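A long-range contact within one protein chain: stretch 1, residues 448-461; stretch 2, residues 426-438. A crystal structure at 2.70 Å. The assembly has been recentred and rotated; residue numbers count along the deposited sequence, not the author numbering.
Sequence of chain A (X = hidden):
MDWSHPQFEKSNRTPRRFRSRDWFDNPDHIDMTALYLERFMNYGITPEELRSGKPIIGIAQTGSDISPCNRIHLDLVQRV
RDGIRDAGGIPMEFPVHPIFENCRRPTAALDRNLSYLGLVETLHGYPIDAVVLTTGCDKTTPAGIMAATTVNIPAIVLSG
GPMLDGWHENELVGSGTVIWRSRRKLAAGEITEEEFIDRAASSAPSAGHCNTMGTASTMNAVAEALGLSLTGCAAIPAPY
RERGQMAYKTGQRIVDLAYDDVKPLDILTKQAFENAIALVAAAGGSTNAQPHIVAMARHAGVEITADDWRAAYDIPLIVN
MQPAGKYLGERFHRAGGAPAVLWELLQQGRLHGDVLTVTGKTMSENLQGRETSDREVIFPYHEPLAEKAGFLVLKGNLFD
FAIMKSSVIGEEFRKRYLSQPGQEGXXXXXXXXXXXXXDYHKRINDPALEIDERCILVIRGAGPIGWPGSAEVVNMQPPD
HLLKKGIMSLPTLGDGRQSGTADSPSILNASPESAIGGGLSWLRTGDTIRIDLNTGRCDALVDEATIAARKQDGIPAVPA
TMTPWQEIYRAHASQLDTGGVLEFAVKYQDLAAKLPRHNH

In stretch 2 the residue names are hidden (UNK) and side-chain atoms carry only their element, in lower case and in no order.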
ATOM      1  N   ALA A 448       8.123 -52.265 -24.622  1.00 89.47           N
ATOM      2  CA  ALA A 448       9.374 -52.870 -25.060  1.00 88.21           C
ATOM      3  C   ALA A 448      10.383 -52.997 -23.929  1.00 89.87           C
ATOM      4  O   ALA A 448      11.301 -53.819 -24.024  1.00 94.71           O
ATOM      5  CB  ALA A 448       9.982 -52.056 -26.207  1.00 87.17           C
ATOM      6  N   LEU A 449      10.245 -52.207 -22.865  1.00 89.83           N
ATOM      7  CA  LEU A 449      11.159 -52.312 -21.737  1.00 88.69           C
ATOM      8  C   LEU A 449      10.736 -53.356 -20.716  1.00 84.72           C
ATOM      9  O   LEU A 449      11.526 -53.658 -19.815  1.00 82.82           O
ATOM     10  CB  LEU A 449      11.322 -50.955 -21.046  1.00 81.67           C
ATOM     11  CG  LEU A 449      11.705 -49.862 -22.029  1.00 83.04           C
ATOM     12  CD1 LEU A 449      11.337 -48.518 -21.448  1.00 84.41           C
ATOM     13  CD2 LEU A 449      13.192 -49.945 -22.354  1.00 83.97           C
ATOM     14  N   GLU A 450       9.534 -53.917 -20.847  1.00 79.87           N
ATOM     15  CA  GLU A 450       9.053 -54.976 -19.964  1.00 85.82           C
ATOM     16  C   GLU A 450       9.381 -54.702 -18.501  1.00 83.73           C
ATOM     17  O   GLU A 450      10.224 -55.383 -17.902  1.00 79.66           O
ATOM     18  CB  GLU A 450       9.630 -56.327 -20.385  1.00 92.51           C
ATOM     19  CG  GLU A 450       8.809 -57.031 -21.449  1.00 94.01           C
ATOM     20  CD  GLU A 450       9.459 -58.309 -21.935  1.00103.73           C
ATOM     21  OE1 GLU A 450      10.657 -58.523 -21.630  1.00104.35           O
ATOM     22  OE2 GLU A 450       8.772 -59.096 -22.626  1.00108.06           O
ATOM     23  N   ILE A 451       8.719 -53.703 -17.929  1.00 85.65           N
ATOM     24  CA  ILE A 451       8.942 -53.279 -16.552  1.00 81.86           C
ATOM     25  C   ILE A 451       8.040 -54.096 -15.636  1.00 78.38           C
ATOM     26  O   ILE A 451       6.898 -54.415 -15.989  1.00 80.55           O
ATOM     27  CB  ILE A 451       8.682 -51.763 -16.414  1.00 79.81           C
ATOM     28  CG1 ILE A 451       9.448 -50.993 -17.500  1.00 80.17           C
ATOM     29  CG2 ILE A 451       9.071 -51.267 -15.031  1.00 79.60           C
ATOM     30  CD1 ILE A 451       9.626 -49.505 -17.218  1.00 77.78           C
ATOM     31  N   ASP A 452       8.557 -54.466 -14.469  1.00 70.87           N
ATOM     32  CA  ASP A 452       7.753 -55.194 -13.491  1.00 76.84           C
ATOM     33  C   ASP A 452       8.230 -54.815 -12.096  1.00 76.87           C
ATOM     34  O   ASP A 452       9.111 -53.965 -11.931  1.00 72.91           O
ATOM     35  CB  ASP A 452       7.807 -56.712 -13.726  1.00 82.33           C
ATOM     36  CG  ASP A 452       9.243 -57.279 -13.754  1.00 88.33           C
ATOM     37  OD1 ASP A 452      10.171 -56.693 -13.139  1.00 83.20           O
ATOM     38  OD2 ASP A 452       9.437 -58.338 -14.399  1.00 93.75           O
ATOM     39  N   GLU A 453       7.668 -55.489 -11.092  1.00 74.58           N
ATOM     40  CA  GLU A 453       7.848 -55.098  -9.698  1.00 78.66           C
ATOM     41  C   GLU A 453       9.299 -55.115  -9.229  1.00 76.32           C
ATOM     42  O   GLU A 453       9.598 -54.537  -8.180  1.00 78.44           O
ATOM     43  CB  GLU A 453       7.003 -56.014  -8.824  1.00 80.31           C
ATOM     44  CG  GLU A 453       5.890 -56.658  -9.621  1.00 87.67           C
ATOM     45  CD  GLU A 453       5.151 -57.705  -8.827  1.00 99.56           C
ATOM     46  OE1 GLU A 453       3.941 -57.909  -9.093  1.00 96.93           O
ATOM     47  OE2 GLU A 453       5.782 -58.311  -7.931  1.00100.91           O
ATOM     48  N   ARG A 454      10.214 -55.750  -9.961  1.00 78.05           N
ATOM     49  CA  ARG A 454      11.594 -55.862  -9.500  1.00 76.68           C
ATOM     50  C   ARG A 454      12.546 -54.953 -10.275  1.00 78.47           C
ATOM     51  O   ARG A 454      13.754 -55.213 -10.312  1.00 71.83           O
ATOM     52  CB  ARG A 454      12.066 -57.318  -9.561  1.00 76.66           C
ATOM     53  CG  ARG A 454      11.001 -58.350  -9.181  1.00 77.34           C
ATOM     54  CD  ARG A 454      10.620 -58.298  -7.707  1.00 73.76           C
ATOM     55  NE  ARG A 454      11.767 -58.030  -6.838  1.00 76.46           N
ATOM     56  CZ  ARG A 454      11.703 -58.003  -5.506  1.00 76.66           C
ATOM     57  NH1 ARG A 454      10.546 -58.240  -4.888  1.00 73.91           N
ATOM     58  NH2 ARG A 454      12.793 -57.740  -4.789  1.00 67.49           N
ATOM     59  N   CYS A 455      12.034 -53.880 -10.872  1.00 82.23           N
ATOM     60  CA  CYS A 455      12.868 -52.878 -11.521  1.00 75.83           C
ATOM     61  C   CYS A 455      13.131 -51.711 -10.574  1.00 71.65           C
ATOM     62  O   CYS A 455      12.498 -51.569  -9.527  1.00 72.63           O
ATOM     63  CB  CYS A 455      12.213 -52.390 -12.817  1.00 73.97           C
ATOM     64  SG  CYS A 455      11.583 -53.747 -13.851  1.00 93.78           S
ATOM     65  N   ILE A 456      14.103 -50.880 -10.946  1.00 71.17           N
ATOM     66  CA  ILE A 456      14.406 -49.644 -10.232  1.00 70.59           C
ATOM     67  C   ILE A 456      14.568 -48.531 -11.265  1.00 70.11           C
ATOM     68  O   ILE A 456      15.409 -48.629 -12.168  1.00 66.35           O
ATOM     69  CB  ILE A 456      15.659 -49.773  -9.340  1.00 69.85           C
ATOM     70  CG1 ILE A 456      16.081 -48.405  -8.805  1.00 67.37           C
ATOM     71  CG2 ILE A 456      16.815 -50.451 -10.086  1.00 65.78           C
ATOM     72  CD1 ILE A 456      17.033 -48.482  -7.648  1.00 69.03           C
ATOM     73  N   LEU A 457      13.757 -47.481 -11.142  1.00 71.69           N
ATOM     74  CA  LEU A 457      13.765 -46.409 -12.128  1.00 67.55           C
ATOM     75  C   LEU A 457      14.887 -45.424 -11.828  1.00 63.83           C
ATOM     76  O   LEU A 457      15.034 -44.944 -10.698  1.00 61.93           O
ATOM     77  CB  LEU A 457      12.410 -45.711 -12.165  1.00 66.20           C
ATOM     78  CG  LEU A 457      11.242 -46.703 -12.299  1.00 69.07           C
ATOM     79  CD1 LEU A 457       9.910 -46.026 -11.999  1.00 64.79           C
ATOM     80  CD2 LEU A 457      11.217 -47.371 -13.677  1.00 65.10           C
ATOM     81  N   VAL A 458      15.697 -45.151 -12.840  1.00 59.90           N
ATOM     82  CA  VAL A 458      16.917 -44.380 -12.685  1.00 61.56           C
ATOM     83  C   VAL A 458      16.861 -43.225 -13.667  1.00 68.26           C
ATOM     84  O   VAL A 458      16.469 -43.405 -14.827  1.00 70.95           O
ATOM     85  CB  VAL A 458      18.181 -45.246 -12.922  1.00 67.16           C
ATOM     86  CG1 VAL A 458      19.443 -44.390 -12.908  1.00 61.39           C
ATOM     87  CG2 VAL A 458      18.290 -46.336 -11.876  1.00 61.20           C
ATOM     88  N   ILE A 459      17.241 -42.038 -13.200  1.00 66.48           N
ATOM     89  CA  ILE A 459      17.267 -40.843 -14.026  1.00 67.22           C
ATOM     90  C   ILE A 459      18.623 -40.182 -13.842  1.00 67.66           C
ATOM     91  O   ILE A 459      19.153 -40.144 -12.726  1.00 65.42           O
ATOM     92  CB  ILE A 459      16.108 -39.883 -13.667  1.00 69.03           C
ATOM     93  CG1 ILE A 459      16.119 -38.650 -14.574  1.00 66.81           C
ATOM     94  CG2 ILE A 459      16.160 -39.490 -12.197  1.00 62.53           C
ATOM     95  CD1 ILE A 459      14.752 -38.033 -14.762  1.00 64.68           C
ATOM     96  N   ARG A 460      19.196 -39.686 -14.939  1.00 71.14           N
ATOM     97  CA  ARG A 460      20.522 -39.083 -14.909  1.00 71.51           C
ATOM     98  C   ARG A 460      20.538 -37.832 -15.776  1.00 71.26           C
ATOM     99  O   ARG A 460      19.693 -37.649 -16.657  1.00 71.34           O
ATOM    100  CB  ARG A 460      21.612 -40.061 -15.384  1.00 74.76           C
ATOM    101  CG  ARG A 460      21.411 -40.570 -16.808  1.00 76.85           C
ATOM    102  CD  ARG A 460      22.730 -40.815 -17.543  1.00 81.03           C
ATOM    103  NE  ARG A 460      22.500 -41.640 -18.730  1.00 86.42           N
ATOM    104  CZ  ARG A 460      22.804 -42.933 -18.821  1.00 79.31           C
ATOM    105  NH1 ARG A 460      23.371 -43.556 -17.799  1.00 71.90           N
ATOM    106  NH2 ARG A 460      22.540 -43.603 -19.938  1.00 76.44           N
ATOM    107  N   GLY A 461      21.533 -36.983 -15.526  1.00 69.20           N
ATOM    108  CA  GLY A 461      21.635 -35.697 -16.176  1.00 71.37           C
ATOM    109  C   GLY A 461      20.869 -34.583 -15.499  1.00 77.48           C
ATOM    110  O   GLY A 461      20.721 -33.501 -16.089  1.00 71.18           O
ATOM    111  N   UNK A 426      17.880 -55.531   2.162  1.00 75.60           N
ATOM    112  CA  UNK A 426      18.696 -55.808   0.992  1.00 72.92           C
ATOM    113  C   UNK A 426      17.777 -56.364  -0.074  1.00 71.31           C
ATOM    114  O   UNK A 426      16.873 -57.155   0.221  1.00 73.57           O
ATOM    115  c   UNK A 426      19.333 -57.747   2.307  1.00 77.92           C
ATOM    116  c   UNK A 426      19.828 -56.806   1.308  1.00 74.78           C
ATOM    117  c   UNK A 426      20.980 -56.118   1.925  1.00 69.55           C
ATOM    118  N   UNK A 427      17.995 -55.927  -1.303  1.00 68.74           N
ATOM    119  CA  UNK A 427      17.211 -56.374  -2.440  1.00 73.31           C
ATOM    120  C   UNK A 427      18.011 -56.004  -3.670  1.00 72.72           C
ATOM    121  O   UNK A 427      18.891 -55.136  -3.625  1.00 67.63           O
ATOM    122  c   UNK A 427      16.029 -53.288  -1.866  1.00 69.23           C
ATOM    123  c   UNK A 427      15.488 -53.832  -4.122  1.00 73.36           C
ATOM    124  c   UNK A 427      15.471 -52.468  -4.447  1.00 68.00           C
ATOM    125  c   UNK A 427      15.778 -54.257  -2.830  1.00 72.02           C
ATOM    126  c   UNK A 427      15.798 -55.745  -2.478  1.00 73.54           C
ATOM    127  c   UNK A 427      15.732 -51.530  -3.477  1.00 64.89           C
ATOM    128  c   UNK A 427      16.007 -51.940  -2.185  1.00 68.16           C
ATOM    129  N   UNK A 428      17.706 -56.688  -4.760  1.00 72.43           N
ATOM    130  CA  UNK A 428      18.319 -56.408  -6.044  1.00 76.82           C
ATOM    131  C   UNK A 428      17.217 -56.082  -7.034  1.00 75.99           C
ATOM    132  O   UNK A 428      16.139 -56.689  -6.993  1.00 79.72           O
ATOM    133  c   UNK A 428      21.150 -59.123  -6.013  1.00 87.14           C
ATOM    134  o   UNK A 428      20.623 -60.133  -6.539  1.00 81.48           O
ATOM    135  c   UNK A 428      19.159 -57.602  -6.519  1.00 81.51           C
ATOM    136  o   UNK A 428      22.391 -58.979  -5.875  1.00 81.54           O
ATOM    137  c   UNK A 428      20.236 -58.012  -5.508  1.00 83.04           C
ATOM    138  N   UNK A 429      17.480 -55.111  -7.911  1.00 71.06           N
ATOM    139  CA  UNK A 429      16.501 -54.703  -8.907  1.00 68.32           C
ATOM    140  C   UNK A 429      17.190 -54.441 -10.240  1.00 69.70           C
ATOM    141  O   UNK A 429      18.416 -54.310 -10.327  1.00 63.13           O
ATOM    142  c   UNK A 429      15.716 -53.469  -8.453  1.00 68.88           C
ATOM    143  N   UNK A 430      16.367 -54.356 -11.282  1.00 67.90           N
ATOM    144  CA  UNK A 430      16.826 -54.189 -12.654  1.00 68.79           C
ATOM    145  C   UNK A 430      16.682 -52.727 -13.059  1.00 75.25           C
ATOM    146  O   UNK A 430      15.576 -52.177 -13.029  1.00 75.99           O
ATOM    147  c   UNK A 430      16.385 -54.940 -15.049  1.00 72.39           C
ATOM    148  c   UNK A 430      15.851 -56.105 -15.812  1.00 72.86           C
ATOM    149  n   UNK A 430      14.803 -54.739 -17.993  1.00 72.59           N
ATOM    150  n   UNK A 430      14.428 -55.970 -16.081  1.00 77.14           N
ATOM    151  c   UNK A 430      16.021 -55.088 -13.591  1.00 73.26           C
ATOM    152  n   UNK A 430      12.634 -55.233 -17.324  1.00 81.83           N
ATOM    153  c   UNK A 430      13.952 -55.314 -17.133  1.00 86.23           C
ATOM    154  N   UNK A 431      17.787 -52.110 -13.463  1.00 72.95           N
ATOM    155  CA  UNK A 431      17.780 -50.682 -13.742  1.00 68.92           C
ATOM    156  C   UNK A 431      17.003 -50.366 -15.021  1.00 71.48           C
ATOM    157  O   UNK A 431      17.176 -51.027 -16.047  1.00 75.64           O
ATOM    158  c   UNK A 431      19.214 -50.166 -13.851  1.00 69.64           C
ATOM    159  N   UNK A 432      16.140 -49.355 -14.949  1.00 77.07           N
ATOM    160  CA  UNK A 432      15.500 -48.742 -16.115  1.00 74.22           C
ATOM    161  C   UNK A 432      15.973 -47.295 -16.139  1.00 72.70           C
ATOM    162  O   UNK A 432      15.499 -46.469 -15.347  1.00 74.34           O
ATOM    163  c   UNK A 432      13.373 -48.460 -17.411  1.00 68.28           C
ATOM    164  c   UNK A 432      13.973 -48.824 -16.058  1.00 71.38           C
ATOM    165  c   UNK A 432      13.591 -51.289 -16.647  1.00 75.25           C
ATOM    166  c   UNK A 432      13.532 -50.214 -15.580  1.00 76.45           C
ATOM    167  N   UNK A 433      16.907 -46.980 -17.037  1.00 70.19           N
ATOM    168  CA  UNK A 433      17.627 -45.710 -17.025  1.00 71.25           C
ATOM    169  C   UNK A 433      16.992 -44.738 -18.011  1.00 73.99           C
ATOM    170  O   UNK A 433      16.642 -45.111 -19.140  1.00 75.24           O
ATOM    171  c   UNK A 433      19.115 -45.926 -17.347  1.00 72.73           C
ATOM    172  c   UNK A 433      19.884 -44.604 -17.301  1.00 72.73           C
ATOM    173  c   UNK A 433      19.701 -46.927 -16.378  1.00 72.02           C
ATOM    174  N   UNK A 434      16.854 -43.480 -17.583  1.00 74.47           N
ATOM    175  CA  UNK A 434      16.310 -42.412 -18.408  1.00 70.05           C
ATOM    176  C   UNK A 434      17.256 -41.226 -18.389  1.00 71.62           C
ATOM    177  O   UNK A 434      17.862 -40.918 -17.357  1.00 74.66           O
ATOM    178  c   UNK A 434      12.400 -44.583 -18.916  1.00 65.82           C
ATOM    179  c   UNK A 434      14.945 -41.976 -17.921  1.00 63.85           C
ATOM    180  c   UNK A 434      12.732 -44.693 -16.543  1.00 64.57           C
ATOM    181  c   UNK A 434      12.101 -45.154 -17.695  1.00 61.33           C
ATOM    182  c   UNK A 434      13.657 -43.663 -16.620  1.00 58.78           C
ATOM    183  c   UNK A 434      13.325 -43.549 -18.983  1.00 68.28           C
ATOM    184  c   UNK A 434      13.960 -43.084 -17.838  1.00 63.45           C
ATOM    185  N   UNK A 435      17.379 -40.555 -19.529  1.00 69.75           N
ATOM    186  CA  UNK A 435      18.285 -39.419 -19.637  1.00 75.95           C
ATOM    187  C   UNK A 435      17.454 -38.141 -19.579  1.00 79.64           C
ATOM    188  O   UNK A 435      17.112 -37.527 -20.593  1.00 83.98           O
ATOM    189  c   UNK A 435      20.391 -40.346 -20.695  1.00 83.19           C
ATOM    190  o   UNK A 435      21.394 -39.792 -20.180  1.00 77.10           O
ATOM    191  o   UNK A 435      20.367 -41.557 -21.030  1.00 84.95           O
ATOM    192  c   UNK A 435      19.127 -39.518 -20.905  1.00 77.43           C
ATOM    193  N   UNK A 436      17.127 -37.742 -18.354  1.00 76.31           N
ATOM    194  CA  UNK A 436      16.338 -36.550 -18.114  1.00 74.49           C
ATOM    195  C   UNK A 436      14.865 -36.862 -17.940  1.00 78.79           C
ATOM    196  O   UNK A 436      14.406 -38.005 -18.047  1.00 75.33           O
ATOM    197  N   UNK A 437      14.114 -35.793 -17.660  1.00 85.93           N
ATOM    198  CA  UNK A 437      12.685 -35.931 -17.398  1.00 78.60           C
ATOM    199  C   UNK A 437      11.923 -36.240 -18.677  1.00 77.84           C
ATOM    200  O   UNK A 437      11.064 -37.133 -18.699  1.00 71.10           O
ATOM    201  c   UNK A 437      12.148 -34.657 -16.742  1.00 79.36           C
ATOM    202  o   UNK A 437      10.832 -34.848 -16.238  1.00 87.25           O
ATOM    203  N   UNK A 438      12.216 -35.505 -19.754  1.00 74.88           N
ATOM    204  CA  UNK A 438      11.497 -35.730 -21.001  1.00 75.11           C
ATOM    205  C   UNK A 438      11.628 -37.179 -21.433  1.00 78.72           C
ATOM    206  O   UNK A 438      10.633 -37.834 -21.773  1.00 74.81           O
ATOM    207  o   UNK A 438      11.901 -34.872 -24.467  1.00 95.75           O
ATOM    208  o   UNK A 438       9.998 -35.098 -23.382  1.00 81.66           O
ATOM    209  c   UNK A 438      11.244 -34.931 -23.403  1.00 88.04           C
ATOM    210  c   UNK A 438      12.008 -34.785 -22.085  1.00 77.98           C
TER

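Position 426 has three side-chain carbons, one carrying the other two. It lies out of reach of stretch 1. The fork at the first carbon makes it Val 426.

Position 427 has one carbon and then a ring of six carbons, with no oxygen on it. Its CB is 4.3 Å from Arg 454 NH2. It is Phe 427.

Position 428 has three carbons in a row, the third carrying two oxygens. The side chain points away from stretch 1. This is Glu 428.

Position 429 has a single carbon. That CB lies 3.6 Å from Ile 456 CG2. It is Ala 429.

Position 430 has three carbons, a nitrogen, and a carbon carrying two more nitrogens. This guanidinium identifies Arg 430. Its NH2 donates a hydrogen bond to Leu 449 O at 3.1 Å. Cys 455 SG is 3.9 Å from the same NH2.

Position 431 again has one carbon. Its CB is 4.4 Å from Val 458 CG2. It is Ala 431.

Position 432 has four carbons, forked at the first, with one arm two carbons long. This is Ile 432. Its CG1 packs 3.8 Å from Cys 455 CB, and its CG2 lies 3.9 Å from Ile 451 CD1.

Position 433 has three carbons, forked at the first. It is Val 433, with CG2 4.1 Å from Val 458 CB.

Position 434 has one carbon and a six-carbon ring, so it is Phe 434. Leu 457 CD2 meets the ring edge, 4.2 Å from CE2.

Position 435 has two carbons, the second carrying two oxygens. It is Asp 435. Its OD1 forms a salt bridge with Arg 460 NE at 2.6 Å.

Position 436 has no side-chain atoms. It is Gly 436. At its backbone angles a CB would be jammed against the preceding carbonyl oxygen.

Position 437 has one carbon and one oxygen. The side chain points away from stretch 1. It is Ser 437.

Position 438 has two carbons, the second carrying two oxygens. It makes no contact with stretch 1. It is Asp 438.

The contact joins two parallel strands. Hydrogen bonds run alternately across them: Arg 430 N to Arg 454 O at 2.9 Å, Ile 456 N to Arg 430 O at 2.9 Å, and onward to Arg 460 N and Phe 434 O at 3.0 Å. Ala 431 and Val 433 share one face with Ile 456 and Val 458. Ile 432 and Phe 434 share the other with Leu 457. Apolar packing thus supports the ladder on both faces, while arginine side chains add polar links near its two ends.

Stretch 2, residues 426-438: VFEARAIVFDGSD
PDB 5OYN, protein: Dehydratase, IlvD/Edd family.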